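Local coordinates for delta-1-pyrroline-5-carboxylate dehydrogenase, mitochondrial (Mus musculus, PDB 4E3X), which oxidises the gamma-semialdehyde of L-glutamate, formed from proline or ornithine by way of pyrroline-5-carboxylate, to glutamate with NAD+ in mitochondria, at residues I64-G69 with F261-G266; V73-I78 with Y96-L101. All blocks are in the same frame, centred on the assembly; numbering follows the deposited sequence.

From the N terminus, the chain first lays down strand 62-68, which supplies one side of contact 1, then turns back through strand 71-73 into the loop that opens contact 2. Strands 78-83 and 89-95 follow before Tyr96 to Leu101, at the start of helix 99-118, complete contact 2, which joins segments 18 residues apart. Contact 1 closes a far larger loop, its segments 192 residues apart at their nearest ends, when the chain returns after strand 259-261 of the five-stranded parallel sheet; contact 2 is nested inside it. Cys66 O and Val73 N, 2.8 Å apart, probably hydrogen-bond within the small mixed sheet, while a probable Pro263 O to Ala97 N bond links the loop after strand 259-261 to the approach to helix 99-118.

Contact 1 of 2, residues I64-G69 with F261-G266; sequences IPCVVG and FVPADG
A single buried antiparallel bridge joins Val67 to Phe261 and stitches the small N-terminal mixed sheet onto the edge of the five-stranded parallel sheet, the Rossmann-type NAD-binding core of the aldehyde dehydrogenase fold. Strand 259-261 is an outermost strand of that core, and residues 64-69 come from strand 62-68. The pair is a hydrogen-bonded one: Val67 N gives to Phe261 O at 2.9 Å, while Phe261 N returns the bond to Val67 O at 2.9 Å with a more bent N-H...O angle of 144°. The same Phe261 O also receives a CA-H...O contact from Cys66 CA.

Phe261 carries much of the side-chain packing. With CG anti to the backbone N (chi1 -169°), its ring extends beside the strand towards Pro65 and Ile64. Pro65 O comes to the ring edge, 3.7 Å from Phe261 CD2, and the methyl Ile64 CG2 approaches Phe261 CE2 obliquely at 3.8 Å. Tyr243 and Tyr246 of helix 239-251 and Trp232 add further aromatic neighbours to this ring. The side chain of Val262 lies about 5 Å from that of Lys233, which binds NAD+. Further along, the thiol of Cys66 packs against a proline ring, with Cys66 SG 3.9 Å from Pro263 CD.

Contact 2 of 2, residues V73-I78 with Y96-L101; sequences VWTSDI and YADKAL
The turn that leads out of strand 71-73 docks on the residues entering helix 99-118, and Thr75 and Asp77 meet Tyr96 at the join. Thr75 OG1 donates to Tyr96 O at 2.8 Å, approaching from above the carbonyl plane, 38° out of it. Tyr96 N in turn gives to Asp77 O at 3.0 Å, a fairly straight bond. Tyr96 thus uses both its backbone N-H and its carbonyl to hold the turn.

The threonine hydroxyl does double work, because it also accepts from Asp77 N at 3.2 Å, which makes an ST turn. A chi1 of 69° sets OG1 between the backbone N and carbonyl carbon of Thr75, where it can serve both partners. Asp77 also forms the middle of an inverse gamma turn, closed by a weak bond from Ile78 N to Ser76 O. Its carboxylate stands nearly upright to the Tyr96 ring, the planes 78° apart, with Asp77 OD2 at the ring edge, 3.3 Å from Tyr96 CD2. The other oxygen, OD1, accepts from Gln79, while the Tyr96 hydroxyl is hydrogen-bonded with the carboxylate of Asp236.

Beyond Tyr96 the chain enters the helix through Asp98, its N-cap: Asp98 OD1 accepts from Leu101 N at 2.9 Å, on the anti side but well out of the carboxylate plane. The methyl Thr75 CG2 sits over this corner, 4.1 Å from Asp98 CG. Within the first turn of the helix, Leu101 lies alongside Val73, the two running opposite ways, with Val73 CG1 resting 3.7 Å from Leu101 CD2.

Contact 1 of 2, residues I64-G69 with F261-G266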
loop_
_atom_site.group_PDB
_atom_site.type_symbol
_atom_site.label_atom_id
_atom_site.label_comp_id
_atom_site.label_asym_id
_atom_site.label_seq_id
_atom_site.Cartn_x
_atom_site.Cartn_y
_atom_site.Cartn_z
ATOM N N ILE B 64 27.312 -22.627 -6.117
ATOM C CA ILE B 64 26.810 -21.297 -5.796
ATOM C C ILE B 64 26.635 -21.176 -4.284
ATOM O O ILE B 64 25.811 -21.872 -3.703
ATOM C CB ILE B 64 25.450 -21.049 -6.500
ATOM C CG1 ILE B 64 25.637 -21.075 -8.021
ATOM C CG2 ILE B 64 24.817 -19.739 -6.041
ATOM C CD1 ILE B 64 24.348 -20.943 -8.804
ATOM N N PRO B 65 27.412 -20.290 -3.638
ATOM C CA PRO B 65 27.317 -20.145 -2.182
ATOM C C PRO B 65 26.176 -19.212 -1.786
ATOM O O PRO B 65 25.626 -18.503 -2.632
ATOM C CB PRO B 65 28.645 -19.479 -1.829
ATOM C CG PRO B 65 28.869 -18.560 -3.003
ATOM C CD PRO B 65 28.394 -19.354 -4.216
ATOM N N CYS B 66 25.828 -19.214 -0.507
ATOM C CA CYS B 66 25.102 -18.081 0.042
ATOM C C CYS B 66 26.089 -16.913 0.109
ATOM O O CYS B 66 27.302 -17.121 0.270
ATOM C CB CYS B 66 24.584 -18.394 1.439
ATOM S SG CYS B 66 23.292 -19.644 1.485
ATOM N N VAL B 67 25.592 -15.691 -0.032
ATOM C CA VAL B 67 26.461 -14.522 0.068
ATOM C C VAL B 67 25.896 -13.565 1.106
ATOM O O VAL B 67 24.780 -13.057 0.966
ATOM C CB VAL B 67 26.655 -13.784 -1.281
ATOM C CG1 VAL B 67 27.633 -12.624 -1.103
ATOM C CG2 VAL B 67 27.159 -14.741 -2.352
ATOM N N VAL B 68 26.675 -13.343 2.161
ATOM C CA VAL B 68 26.321 -12.392 3.210
ATOM C C VAL B 68 27.435 -11.351 3.246
ATOM O O VAL B 68 28.600 -11.684 3.477
ATOM C CB VAL B 68 26.164 -13.098 4.567
ATOM C CG1 VAL B 68 25.922 -12.088 5.678
ATOM C CG2 VAL B 68 25.027 -14.109 4.490
ATOM N N GLY B 69 27.089 -10.097 2.966
ATOM C CA GLY B 69 28.109 -9.085 2.748
ATOM C C GLY B 69 28.896 -9.458 1.504
ATOM O O GLY B 69 28.331 -9.581 0.410
ATOM N N PHE B 261 22.283 -12.843 -0.510
ATOM C CA PHE B 261 21.861 -13.907 -1.412
ATOM C C PHE B 261 21.740 -15.180 -0.585
ATOM O O PHE B 261 22.748 -15.819 -0.255
ATOM C CB PHE B 261 22.882 -14.067 -2.548
ATOM C CG PHE B 261 22.411 -14.957 -3.664
ATOM C CD1 PHE B 261 21.591 -14.454 -4.661
ATOM C CD2 PHE B 261 22.807 -16.292 -3.725
ATOM C CE1 PHE B 261 21.150 -15.275 -5.693
ATOM C CE2 PHE B 261 22.376 -17.119 -4.745
ATOM C CZ PHE B 261 21.549 -16.610 -5.733
ATOM N N VAL B 262 20.508 -15.521 -0.210
ATOM C CA VAL B 262 20.283 -16.571 0.770
ATOM C C VAL B 262 19.218 -17.589 0.358
ATOM O O VAL B 262 18.111 -17.611 0.904
ATOM C CB VAL B 262 19.995 -15.992 2.178
ATOM C CG1 VAL B 262 21.279 -15.444 2.777
ATOM C CG2 VAL B 262 18.927 -14.909 2.128
ATOM N N PRO B 263 19.572 -18.472 -0.585
ATOM C CA PRO B 263 18.750 -19.666 -0.811
ATOM C C PRO B 263 18.475 -20.373 0.510
ATOM O O PRO B 263 19.330 -20.368 1.395
ATOM C CB PRO B 263 19.650 -20.552 -1.680
ATOM C CG PRO B 263 20.625 -19.601 -2.329
ATOM C CD PRO B 263 20.838 -18.505 -1.340
ATOM N N ALA B 264 17.299 -20.981 0.643
ATOM C CA ALA B 264 16.911 -21.582 1.910
ATOM C C ALA B 264 15.685 -22.452 1.693
ATOM O O ALA B 264 14.945 -22.279 0.719
ATOM C CB ALA B 264 16.606 -20.495 2.944
ATOM N N ASP B 265 15.465 -23.378 2.614
ATOM C CA ASP B 265 14.197 -24.082 2.673
ATOM C C ASP B 265 13.083 -23.043 2.857
ATOM O O ASP B 265 13.213 -22.121 3.666
ATOM C CB ASP B 265 14.229 -25.068 3.835
ATOM C CG ASP B 265 12.885 -25.690 4.104
ATOM O OD1 ASP B 265 12.468 -26.558 3.315
ATOM O OD2 ASP B 265 12.257 -25.329 5.125
ATOM N N GLY B 266 11.997 -23.170 2.101
ATOM C CA GLY B 266 10.944 -22.166 2.128
ATOM C C GLY B 266 10.354 -21.912 3.504
ATOM O O GLY B 266 10.350 -20.775 3.984
#

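Contact 2 of 2, residues V73-I78 with Y96-L101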
loop_
_atom_site.group_PDB
_atom_site.type_symbol
_atom_site.label_atom_id
_atom_site.label_comp_id
_atom_site.label_asym_id
_atom_site.label_seq_id
_atom_site.Cartn_x
_atom_site.Cartn_y
_atom_site.Cartn_z
ATOM N N VAL B 73 29.353 -18.239 1.845
ATOM C CA VAL B 73 29.111 -19.120 2.984
ATOM C C VAL B 73 28.448 -20.418 2.538
ATOM O O VAL B 73 27.502 -20.403 1.752
ATOM C CB VAL B 73 28.205 -18.440 4.034
ATOM C CG1 VAL B 73 28.109 -19.291 5.286
ATOM C CG2 VAL B 73 28.727 -17.045 4.365
ATOM N N TRP B 74 28.946 -21.535 3.056
ATOM C CA TRP B 74 28.374 -22.844 2.774
ATOM C C TRP B 74 27.781 -23.466 4.026
ATOM O O TRP B 74 28.278 -23.257 5.134
ATOM C CB TRP B 74 29.427 -23.780 2.169
ATOM C CG TRP B 74 29.703 -23.413 0.762
ATOM C CD1 TRP B 74 30.642 -22.527 0.313
ATOM C CD2 TRP B 74 28.994 -23.871 -0.396
ATOM N NE1 TRP B 74 30.567 -22.413 -1.052
ATOM C CE2 TRP B 74 29.564 -23.228 -1.513
ATOM C CE3 TRP B 74 27.933 -24.764 -0.596
ATOM C CZ2 TRP B 74 29.114 -23.454 -2.813
ATOM C CZ3 TRP B 74 27.486 -24.987 -1.890
ATOM C CH2 TRP B 74 28.077 -24.336 -2.981
ATOM N N THR B 75 26.697 -24.210 3.850
ATOM C CA THR B 75 26.171 -25.046 4.924
ATOM C C THR B 75 26.195 -26.498 4.463
ATOM O O THR B 75 26.552 -26.793 3.320
ATOM C CB THR B 75 24.708 -24.724 5.268
ATOM O OG1 THR B 75 23.877 -25.144 4.177
ATOM C CG2 THR B 75 24.503 -23.235 5.568
ATOM N N SER B 76 25.791 -27.397 5.357
ATOM C CA SER B 76 25.733 -28.826 5.055
ATOM C C SER B 76 24.539 -29.210 4.185
ATOM O O SER B 76 24.470 -30.339 3.689
ATOM C CB SER B 76 25.648 -29.628 6.354
ATOM O OG SER B 76 24.403 -29.376 7.001
ATOM N N ASP B 77 23.587 -28.298 4.022
ATOM C CA ASP B 77 22.362 -28.636 3.309
ATOM C C ASP B 77 22.541 -28.383 1.820
ATOM O O ASP B 77 22.057 -27.392 1.269
ATOM C CB ASP B 77 21.163 -27.852 3.846
ATOM C CG ASP B 77 19.837 -28.478 3.448
ATOM O OD1 ASP B 77 19.839 -29.350 2.558
ATOM O OD2 ASP B 77 18.791 -28.096 4.014
ATOM N N ILE B 78 23.230 -29.312 1.168
ATOM C CA ILE B 78 23.569 -29.194 -0.240
ATOM C C ILE B 78 22.373 -29.543 -1.117
ATOM O O ILE B 78 21.685 -30.536 -0.876
ATOM C CB ILE B 78 24.751 -30.126 -0.572
ATOM C CG1 ILE B 78 25.985 -29.723 0.245
ATOM C CG2 ILE B 78 25.060 -30.110 -2.070
ATOM C CD1 ILE B 78 26.492 -28.326 -0.066
ATOM N N TYR B 96 21.237 -24.518 1.297
ATOM C CA TYR B 96 20.232 -23.769 2.020
ATOM C C TYR B 96 20.859 -23.095 3.238
ATOM O O TYR B 96 21.497 -23.766 4.048
ATOM C CB TYR B 96 19.135 -24.708 2.510
ATOM C CG TYR B 96 18.102 -25.166 1.490
ATOM C CD1 TYR B 96 17.905 -24.508 0.280
ATOM C CD2 TYR B 96 17.281 -26.246 1.782
ATOM C CE1 TYR B 96 16.914 -24.938 -0.614
ATOM C CE2 TYR B 96 16.312 -26.675 0.914
ATOM C CZ TYR B 96 16.126 -26.027 -0.279
ATOM O OH TYR B 96 15.135 -26.486 -1.122
ATOM N N ALA B 97 20.642 -21.791 3.384
ATOM C CA ALA B 97 21.075 -21.069 4.575
ATOM C C ALA B 97 20.370 -21.673 5.782
ATOM O O ALA B 97 19.168 -21.944 5.716
ATOM C CB ALA B 97 20.732 -19.596 4.451
ATOM N N ASP B 98 21.108 -21.915 6.864
ATOM C CA ASP B 98 20.474 -22.334 8.113
ATOM C C ASP B 98 19.916 -21.115 8.850
ATOM O O ASP B 98 20.131 -19.970 8.433
ATOM C CB ASP B 98 21.396 -23.195 9.006
ATOM C CG ASP B 98 22.754 -22.565 9.266
ATOM O OD1 ASP B 98 22.929 -21.360 9.043
ATOM O OD2 ASP B 98 23.660 -23.295 9.717
ATOM N N LYS B 99 19.169 -21.353 9.921
ATOM C CA LYS B 99 18.578 -20.237 10.654
ATOM C C LYS B 99 19.641 -19.289 11.212
ATOM O O LYS B 99 19.471 -18.075 11.192
ATOM C CB LYS B 99 17.608 -20.735 11.729
ATOM C CG LYS B 99 16.478 -21.546 11.124
ATOM C CD LYS B 99 15.395 -21.941 12.121
ATOM C CE LYS B 99 14.401 -20.819 12.363
ATOM N NZ LYS B 99 13.393 -21.214 13.388
ATOM N N ALA B 100 20.749 -19.844 11.688
ATOM C CA ALA B 100 21.852 -19.006 12.153
ATOM C C ALA B 100 22.356 -18.066 11.057
ATOM O O ALA B 100 22.588 -16.876 11.304
ATOM C CB ALA B 100 22.989 -19.871 12.666
ATOM N N LEU B 101 22.540 -18.594 9.850
ATOM C CA LEU B 101 23.070 -17.778 8.767
ATOM C C LEU B 101 22.064 -16.710 8.356
ATOM O O LEU B 101 22.438 -15.577 8.068
ATOM C CB LEU B 101 23.484 -18.637 7.564
ATOM C CG LEU B 101 24.070 -17.863 6.383
ATOM C CD1 LEU B 101 25.291 -17.063 6.830
ATOM C CD2 LEU B 101 24.431 -18.829 5.280
#